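Local structure of tRNA (cytidine-2'-O-)-methyltransferase TrmJ (Sulfolobus acidocaldarius, 4CNG) at residues N35-F46 with N161-Y171. The protein methylates the 2'-hydroxyl of cytidine 32 in tRNA, using S-adenosyl-L-methionine as methyl donor and working as a homodimer. The protein carries 1 engineered substitution. Sequence-based numbering, arbitrary orientation.
Sequences NLGFIARLVKNF and NLSHAVGIVLY. With SAH (S-adenosyl-L-homocysteine), chain C.
Asn-35 OD1 takes an N-H from Asn-161 ND2 at 3.0 Å; the donor is tilted 26° from the carbonyl plane, and Ser-163 OG lies 3.2 Å from the same OD1. The two amides approach from opposite directions with their planes 34° apart, and a weak return bond runs from Asn-35 ND2 to Asn-161 OD1. A chi1 of 173° swings the Asn-161 amide clear of its own N and lets ND2 also reach His-164 ND1 at 2.8 Å, in the plane of the imidazole. A leucine in place of Asn-161 would probably leave His-164 ND1 without this donor and the Asn-35 amide freer to turn. Glu-133 takes a further bond from Asn-35 ND2, while Ser-163 OG is hydrogen-bonded to His-164 NE2 of the second subunit, and His-164 NE2 to Ser-163 OG of that subunit. Both helices flank the parallel sheet of the SPOUT methyltransferase fold; the axes of 35-45 and 162-171, nearly parallel, come within 9.0 Å at their closest, and their polar end adjoins the S-adenosyl-L-homocysteine pocket, where Leu-162 and Ala-165 touch the ligand. Farther along, the Ile-39 side chain crosses that of Leu-162 at about a right angle, CD1 against CG, and CD1 also reaches Val-166 CG2; Ile-39 and Val-166 both rest on Leu-25 of strand 22-28. Leu-42 is a knob among Ser-163, Val-166, Gly-167 and Leu-170, its CD1 3.6 Å from Gly-167 CA. Leu-170 CD1 packs in turn on Leu-42 CB at 3.9 Å. At the far end the Phe-46 ring sets CD2 against Leu-170 CB and turns a face to Tyr-171, whose CA makes a CH-pi contact 4.2 Å from the ring centroid.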
ATOM      1  N   ASN A  35       8.830   7.605  -0.373  1.00 11.96           N
ATOM      2  CA  ASN A  35       7.679   7.319  -1.212  1.00 12.19           C
ATOM      3  C   ASN A  35       8.105   7.056  -2.632  1.00 10.55           C
ATOM      4  O   ASN A  35       7.600   6.137  -3.257  1.00 10.65           O
ATOM      5  CB  ASN A  35       6.677   8.433  -1.172  1.00 12.61           C
ATOM      6  CG  ASN A  35       5.840   8.413   0.046  1.00 15.58           C
ATOM      7  OD1 ASN A  35       5.527   7.346   0.553  1.00 27.23           O
ATOM      8  ND2 ASN A  35       5.402   9.555   0.494  1.00 17.72           N
ATOM      9  N   LEU A  36       8.992   7.871  -3.181  1.00 10.84           N
ATOM     10  CA  LEU A  36       9.400   7.657  -4.560  1.00 10.81           C
ATOM     11  C   LEU A  36      10.073   6.282  -4.729  1.00  9.94           C
ATOM     12  O   LEU A  36       9.795   5.576  -5.695  1.00 10.31           O
ATOM     13  CB  LEU A  36      10.291   8.812  -5.023  1.00 11.67           C
ATOM     14  CG  LEU A  36      10.805   8.713  -6.466  1.00 13.19           C
ATOM     15  CD1 LEU A  36       9.654   8.600  -7.435  1.00 15.65           C
ATOM     16  CD2 LEU A  36      11.692   9.881  -6.797  1.00 17.42           C
ATOM     17  N   GLY A  37      10.971   5.932  -3.824  1.00 10.15           N
ATOM     18  CA  GLY A  37      11.599   4.641  -3.898  1.00 10.69           C
ATOM     19  C   GLY A  37      10.640   3.471  -3.755  1.00 10.39           C
ATOM     20  O   GLY A  37      10.709   2.490  -4.498  1.00 11.15           O
ATOM     21  N   PHE A  38       9.714   3.588  -2.808  1.00  9.37           N
ATOM     22  CA  PHE A  38       8.722   2.557  -2.618  1.00  9.60           C
ATOM     23  C   PHE A  38       7.835   2.400  -3.824  1.00  9.49           C
ATOM     24  O   PHE A  38       7.442   1.281  -4.172  1.00 10.12           O
ATOM     25  CB  PHE A  38       7.875   2.846  -1.367  1.00 12.30           C
ATOM     26  CG  PHE A  38       8.586   2.655  -0.064  1.00 17.28           C
ATOM     27  CD1 PHE A  38       9.472   1.621   0.109  1.00 27.14           C
ATOM     28  CD2 PHE A  38       8.356   3.534   0.971  1.00 28.27           C
ATOM     29  CE1 PHE A  38      10.069   1.407   1.352  1.00 97.81           C
ATOM     30  CE2 PHE A  38       8.903   3.306   2.218  1.00 45.87           C
ATOM     31  CZ  PHE A  38       9.865   2.338   2.349  1.00 69.25           C
ATOM     32  N   ILE A  39       7.499   3.510  -4.495  1.00  9.39           N
ATOM     33  CA  ILE A  39       6.735   3.430  -5.712  1.00  9.16           C
ATOM     34  C   ILE A  39       7.518   2.726  -6.833  1.00  9.41           C
ATOM     35  O   ILE A  39       6.970   1.879  -7.533  1.00 10.15           O
ATOM     36  CB  ILE A  39       6.267   4.832  -6.148  1.00  9.38           C
ATOM     37  CG1 ILE A  39       5.204   5.340  -5.185  1.00 10.15           C
ATOM     38  CG2 ILE A  39       5.741   4.799  -7.570  1.00 10.03           C
ATOM     39  CD1 ILE A  39       4.919   6.823  -5.270  1.00 11.29           C
ATOM     40  N   ALA A  40       8.797   3.048  -6.964  1.00 10.30           N
ATOM     41  CA  ALA A  40       9.608   2.368  -7.963  1.00 11.09           C
ATOM     42  C   ALA A  40       9.651   0.852  -7.749  1.00 10.74           C
ATOM     43  O   ALA A  40       9.593   0.078  -8.687  1.00 11.08           O
ATOM     44  CB  ALA A  40      11.006   2.957  -7.992  1.00 11.47           C
ATOM     45  N   ARG A  41       9.743   0.438  -6.499  1.00 10.52           N
ATOM     46  CA  ARG A  41       9.686  -0.998  -6.171  1.00 11.08           C
ATOM     47  C   ARG A  41       8.372  -1.608  -6.629  1.00 10.98           C
ATOM     48  O   ARG A  41       8.349  -2.669  -7.258  1.00 11.31           O
ATOM     49  CB  ARG A  41       9.896  -1.174  -4.677  1.00 11.64           C
ATOM     50  CG  ARG A  41      10.030  -2.631  -4.278  1.00 12.60           C
ATOM     51  CD  ARG A  41      10.319  -2.799  -2.805  1.00 14.17           C
ATOM     52  NE  ARG A  41      10.404  -4.212  -2.459  1.00 16.05           N
ATOM     53  CZ  ARG A  41      10.933  -4.664  -1.342  1.00 16.29           C
ATOM     54  NH1 ARG A  41      11.355  -3.840  -0.394  1.00 15.69           N
ATOM     55  NH2 ARG A  41      10.928  -5.964  -1.140  1.00 18.84           N
ATOM     56  N   LEU A  42       7.258  -0.932  -6.342  1.00 10.14           N
ATOM     57  CA  LEU A  42       5.933  -1.407  -6.731  1.00 10.04           C
ATOM     58  C   LEU A  42       5.790  -1.524  -8.244  1.00 10.61           C
ATOM     59  O   LEU A  42       5.092  -2.405  -8.730  1.00 10.66           O
ATOM     60  CB  LEU A  42       4.860  -0.506  -6.143  1.00  9.68           C
ATOM     61  CG  LEU A  42       4.666  -0.628  -4.643  1.00 10.34           C
ATOM     62  CD1 LEU A  42       3.939   0.583  -4.118  1.00 11.65           C
ATOM     63  CD2 LEU A  42       3.972  -1.946  -4.267  1.00 11.55           C
ATOM     64  N   VAL A  43       6.398  -0.594  -8.997  1.00 10.41           N
ATOM     65  CA  VAL A  43       6.385  -0.661 -10.446  1.00 11.73           C
ATOM     66  C   VAL A  43       6.917  -2.001 -10.943  1.00 11.81           C
ATOM     67  O   VAL A  43       6.385  -2.586 -11.886  1.00 13.51           O
ATOM     68  CB  VAL A  43       7.144   0.542 -11.036  1.00 11.63           C
ATOM     69  CG1 VAL A  43       7.513   0.361 -12.505  1.00 13.75           C
ATOM     70  CG2 VAL A  43       6.292   1.802 -10.874  1.00 12.54           C
ATOM     71  N   LYS A  44       7.997  -2.466 -10.331  1.00 12.05           N
ATOM     72  CA  LYS A  44       8.529  -3.780 -10.655  1.00 13.40           C
ATOM     73  C   LYS A  44       7.687  -4.929 -10.072  1.00 12.54           C
ATOM     74  O   LYS A  44       7.445  -5.913 -10.757  1.00 14.32           O
ATOM     75  CB  LYS A  44       9.962  -3.868 -10.173  1.00 14.76           C
ATOM     76  CG  LYS A  44      10.682  -5.120 -10.664  1.00 19.99           C
ATOM     77  CD  LYS A  44      12.178  -5.157 -10.360  1.00 30.49           C
ATOM     78  CE  LYS A  44      12.806  -6.491 -10.778  1.00 40.38           C
ATOM     79  NZ  LYS A  44      13.989  -6.860  -9.960  1.00 50.72           N
ATOM     80  N   ASN A  45       7.231  -4.806  -8.835  1.00 11.59           N
ATOM     81  CA  ASN A  45       6.377  -5.844  -8.235  1.00 12.12           C
ATOM     82  C   ASN A  45       5.119  -6.140  -9.065  1.00 11.48           C
ATOM     83  O   ASN A  45       4.634  -7.272  -9.068  1.00 12.87           O
ATOM     84  CB  ASN A  45       5.876  -5.417  -6.836  1.00 11.64           C
ATOM     85  CG  ASN A  45       6.916  -5.382  -5.734  1.00 11.19           C
ATOM     86  OD1 ASN A  45       6.883  -4.453  -4.919  1.00 12.07           O
ATOM     87  ND2 ASN A  45       7.795  -6.368  -5.667  1.00 13.00           N
ATOM     88  N   PHE A  46       4.572  -5.114  -9.730  1.00 11.91           N
ATOM     89  CA  PHE A  46       3.302  -5.238 -10.412  1.00 11.98           C
ATOM     90  C   PHE A  46       3.389  -4.942 -11.912  1.00 13.08           C
ATOM     91  O   PHE A  46       2.368  -4.828 -12.573  1.00 14.31           O
ATOM     92  CB  PHE A  46       2.236  -4.400  -9.701  1.00 12.33           C
ATOM     93  CG  PHE A  46       1.902  -4.937  -8.323  1.00 12.18           C
ATOM     94  CD1 PHE A  46       1.310  -6.190  -8.179  1.00 13.33           C
ATOM     95  CD2 PHE A  46       2.195  -4.222  -7.193  1.00 12.55           C
ATOM     96  CE1 PHE A  46       1.031  -6.718  -6.920  1.00 14.34           C
ATOM     97  CE2 PHE A  46       1.877  -4.711  -5.937  1.00 13.01           C
ATOM     98  CZ  PHE A  46       1.285  -5.941  -5.800  1.00 14.20           C
ATOM     99  N   ASN A 161      -1.047   7.158   2.980  1.00  8.91           N
ATOM    100  CA  ASN A 161       0.244   7.553   2.470  1.00  9.15           C
ATOM    101  C   ASN A 161       0.314   7.241   0.969  1.00  8.58           C
ATOM    102  O   ASN A 161      -0.122   6.213   0.497  1.00  8.44           O
ATOM    103  CB  ASN A 161       1.350   6.867   3.231  1.00 10.60           C
ATOM    104  CG  ASN A 161       2.682   7.131   2.618  1.00 13.76           C
ATOM    105  OD1 ASN A 161       3.258   8.253   2.714  1.00 19.50           O
ATOM    106  ND2 ASN A 161       3.115   6.167   1.840  1.00 14.73           N
ATOM    107  N   LEU A 162       0.915   8.183   0.218  1.00  8.57           N
ATOM    108  CA  LEU A 162       1.004   8.114  -1.233  1.00  8.41           C
ATOM    109  C   LEU A 162       1.409   6.744  -1.777  1.00  7.68           C
ATOM    110  O   LEU A 162       0.740   6.200  -2.636  1.00  8.60           O
ATOM    111  CB  LEU A 162       2.000   9.173  -1.693  1.00  8.44           C
ATOM    112  CG  LEU A 162       2.443   9.110  -3.158  1.00  8.67           C
ATOM    113  CD1 LEU A 162       1.304   9.226  -4.125  1.00  9.72           C
ATOM    114  CD2 LEU A 162       3.518  10.155  -3.402  1.00 10.10           C
ATOM    115  N   SER A 163       2.527   6.199  -1.301  1.00  7.91           N
ATOM    116  CA  SER A 163       2.983   4.958  -1.870  1.00  8.46           C
ATOM    117  C   SER A 163       2.091   3.767  -1.553  1.00  8.37           C
ATOM    118  O   SER A 163       2.055   2.787  -2.307  1.00  9.11           O
ATOM    119  CB  SER A 163       4.418   4.654  -1.490  1.00  9.30           C
ATOM    120  OG  SER A 163       4.581   4.405  -0.138  1.00 10.31           O
ATOM    121  N   HIS A 164       1.384   3.829  -0.434  1.00  8.24           N
ATOM    122  CA  HIS A 164       0.411   2.785  -0.076  1.00  8.94           C
ATOM    123  C   HIS A 164      -0.834   2.842  -0.925  1.00  8.68           C
ATOM    124  O   HIS A 164      -1.346   1.797  -1.314  1.00  9.66           O
ATOM    125  CB  HIS A 164       0.150   2.813   1.434  1.00  9.08           C
ATOM    126  CG  HIS A 164       1.392   2.542   2.229  1.00  9.49           C
ATOM    127  ND1 HIS A 164       2.348   3.514   2.458  1.00 10.94           N
ATOM    128  CD2 HIS A 164       1.912   1.381   2.699  1.00 10.63           C
ATOM    129  CE1 HIS A 164       3.389   2.958   3.055  1.00 11.50           C
ATOM    130  NE2 HIS A 164       3.142   1.668   3.243  1.00 11.99           N
ATOM    131  N   ALA A 165      -1.287   4.071  -1.268  1.00  8.43           N
ATOM    132  CA  ALA A 165      -2.332   4.218  -2.238  1.00  8.76           C
ATOM    133  C   ALA A 165      -1.930   3.627  -3.599  1.00  8.38           C
ATOM    134  O   ALA A 165      -2.702   2.897  -4.243  1.00  9.54           O
ATOM    135  CB  ALA A 165      -2.725   5.670  -2.380  1.00  9.18           C
ATOM    136  N   VAL A 166      -0.708   3.932  -4.022  1.00  8.29           N
ATOM    137  CA  VAL A 166      -0.213   3.403  -5.293  1.00  9.15           C
ATOM    138  C   VAL A 166      -0.212   1.851  -5.210  1.00  8.72           C
ATOM    139  O   VAL A 166      -0.658   1.180  -6.121  1.00  9.67           O
ATOM    140  CB  VAL A 166       1.175   3.920  -5.580  1.00  8.47           C
ATOM    141  CG1 VAL A 166       1.794   3.166  -6.741  1.00 10.90           C
ATOM    142  CG2 VAL A 166       1.128   5.416  -5.903  1.00  8.68           C
ATOM    143  N   GLY A 167       0.305   1.279  -4.115  1.00  8.71           N
ATOM    144  CA  GLY A 167       0.386  -0.183  -4.016  1.00  9.34           C
ATOM    145  C   GLY A 167      -0.975  -0.849  -4.092  1.00  9.47           C
ATOM    146  O   GLY A 167      -1.123  -1.874  -4.735  1.00 10.35           O
ATOM    147  N   ILE A 168      -1.983  -0.268  -3.451  1.00  9.00           N
ATOM    148  CA  ILE A 168      -3.324  -0.829  -3.479  1.00  9.71           C
ATOM    149  C   ILE A 168      -3.872  -0.805  -4.897  1.00  9.74           C
ATOM    150  O   ILE A 168      -4.477  -1.760  -5.346  1.00 10.71           O
ATOM    151  CB  ILE A 168      -4.233  -0.115  -2.465  1.00  9.97           C
ATOM    152  CG1 ILE A 168      -3.850  -0.560  -1.059  1.00 10.23           C
ATOM    153  CG2 ILE A 168      -5.699  -0.331  -2.801  1.00 12.26           C
ATOM    154  CD1 ILE A 168      -4.327   0.328   0.042  1.00 12.25           C
ATOM    155  N   VAL A 169      -3.729   0.338  -5.609  1.00 10.02           N
ATOM    156  CA  VAL A 169      -4.229   0.411  -6.959  1.00 10.30           C
ATOM    157  C   VAL A 169      -3.513  -0.588  -7.874  1.00 10.64           C
ATOM    158  O   VAL A 169      -4.138  -1.258  -8.711  1.00 12.38           O
ATOM    159  CB  VAL A 169      -4.155   1.860  -7.499  1.00 10.20           C
ATOM    160  CG1 VAL A 169      -4.540   1.935  -8.959  1.00 12.66           C
ATOM    161  CG2 VAL A 169      -5.093   2.731  -6.668  1.00 11.37           C
ATOM    162  N   LEU A 170      -2.203  -0.663  -7.767  1.00 10.81           N
ATOM    163  CA  LEU A 170      -1.443  -1.563  -8.641  1.00 11.90           C
ATOM    164  C   LEU A 170      -1.811  -3.042  -8.378  1.00 12.27           C
ATOM    165  O   LEU A 170      -1.861  -3.839  -9.306  1.00 13.99           O
ATOM    166  CB  LEU A 170       0.061  -1.354  -8.510  1.00 13.19           C
ATOM    167  CG  LEU A 170       0.611  -0.024  -8.953  1.00 18.33           C
ATOM    168  CD1 LEU A 170       2.137  -0.054  -8.911  1.00 13.89           C
ATOM    169  CD2 LEU A 170      -0.068   0.771 -10.014  1.00 19.95           C
ATOM    170  N   TYR A 171      -2.033  -3.395  -7.120  1.00 12.43           N
ATOM    171  CA  TYR A 171      -2.535  -4.715  -6.734  1.00 12.96           C
ATOM    172  C   TYR A 171      -3.923  -4.983  -7.369  1.00 12.70           C
ATOM    173  O   TYR A 171      -4.172  -6.060  -7.909  1.00 15.55           O
ATOM    174  CB  TYR A 171      -2.618  -4.757  -5.206  1.00 13.59           C
ATOM    175  CG  TYR A 171      -3.475  -5.872  -4.680  1.00 16.53           C
ATOM    176  CD1 TYR A 171      -3.062  -7.181  -4.755  1.00 17.75           C
ATOM    177  CD2 TYR A 171      -4.743  -5.613  -4.162  1.00 15.90           C
ATOM    178  CE1 TYR A 171      -3.870  -8.206  -4.279  1.00 20.05           C
ATOM    179  CE2 TYR A 171      -5.538  -6.586  -3.652  1.00 20.27           C
ATOM    180  CZ  TYR A 171      -5.124  -7.898  -3.726  1.00 20.92           C
ATOM    181  OH  TYR A 171      -5.973  -8.857  -3.227  1.00 25.56           O
TER
HETATM  182  N   SAH C1157      -3.853  16.476   2.266  1.00 23.61           N
HETATM  183  CA  SAH C1157      -3.734  15.898   0.901  1.00 18.02           C
HETATM  184  CB  SAH C1157      -3.452  14.412   1.054  1.00 16.99           C
HETATM  185  CG  SAH C1157      -2.797  13.783  -0.188  1.00 14.47           C
HETATM  186  SD  SAH C1157      -2.454  12.045   0.055  1.00 12.63           S
HETATM  187  C   SAH C1157      -5.005  16.187   0.156  1.00 25.55           C
HETATM  188  O   SAH C1157      -5.978  16.675   0.735  1.00 56.48           O
HETATM  189  OXT SAH C1157      -5.068  16.095  -1.053  1.00 29.59           O
HETATM  190  C5' SAH C1157      -1.350  11.813  -1.339  1.00 11.42           C
HETATM  191  C4' SAH C1157      -1.944  11.106  -2.551  1.00  8.98           C
HETATM  192  O4' SAH C1157      -2.282   9.758  -2.186  1.00  9.22           O
HETATM  193  C3' SAH C1157      -3.216  11.668  -3.078  1.00  8.66           C
HETATM  194  O3' SAH C1157      -2.939  12.818  -3.894  1.00  9.92           O
HETATM  195  C2' SAH C1157      -3.809  10.514  -3.837  1.00  8.27           C
HETATM  196  O2' SAH C1157      -3.141  10.353  -5.082  1.00  8.92           O
HETATM  197  C1' SAH C1157      -3.443   9.340  -2.921  1.00  8.65           C
HETATM  198  N9  SAH C1157      -4.499   8.991  -1.923  1.00  8.06           N
HETATM  199  C8  SAH C1157      -4.358   8.941  -0.568  1.00  8.64           C
HETATM  200  N7  SAH C1157      -5.464   8.371  -0.015  1.00  8.82           N
HETATM  201  C5  SAH C1157      -6.278   8.033  -1.044  1.00  8.34           C
HETATM  202  C6  SAH C1157      -7.505   7.350  -1.151  1.00  8.41           C
HETATM  203  N6  SAH C1157      -8.183   6.918  -0.068  1.00  9.44           N
HETATM  204  N1  SAH C1157      -8.014   7.157  -2.343  1.00  8.99           N
HETATM  205  C2  SAH C1157      -7.339   7.567  -3.428  1.00  9.77           C
HETATM  206  N3  SAH C1157      -6.167   8.185  -3.450  1.00  8.92           N
HETATM  207  C4  SAH C1157      -5.635   8.386  -2.264  1.00  7.90           C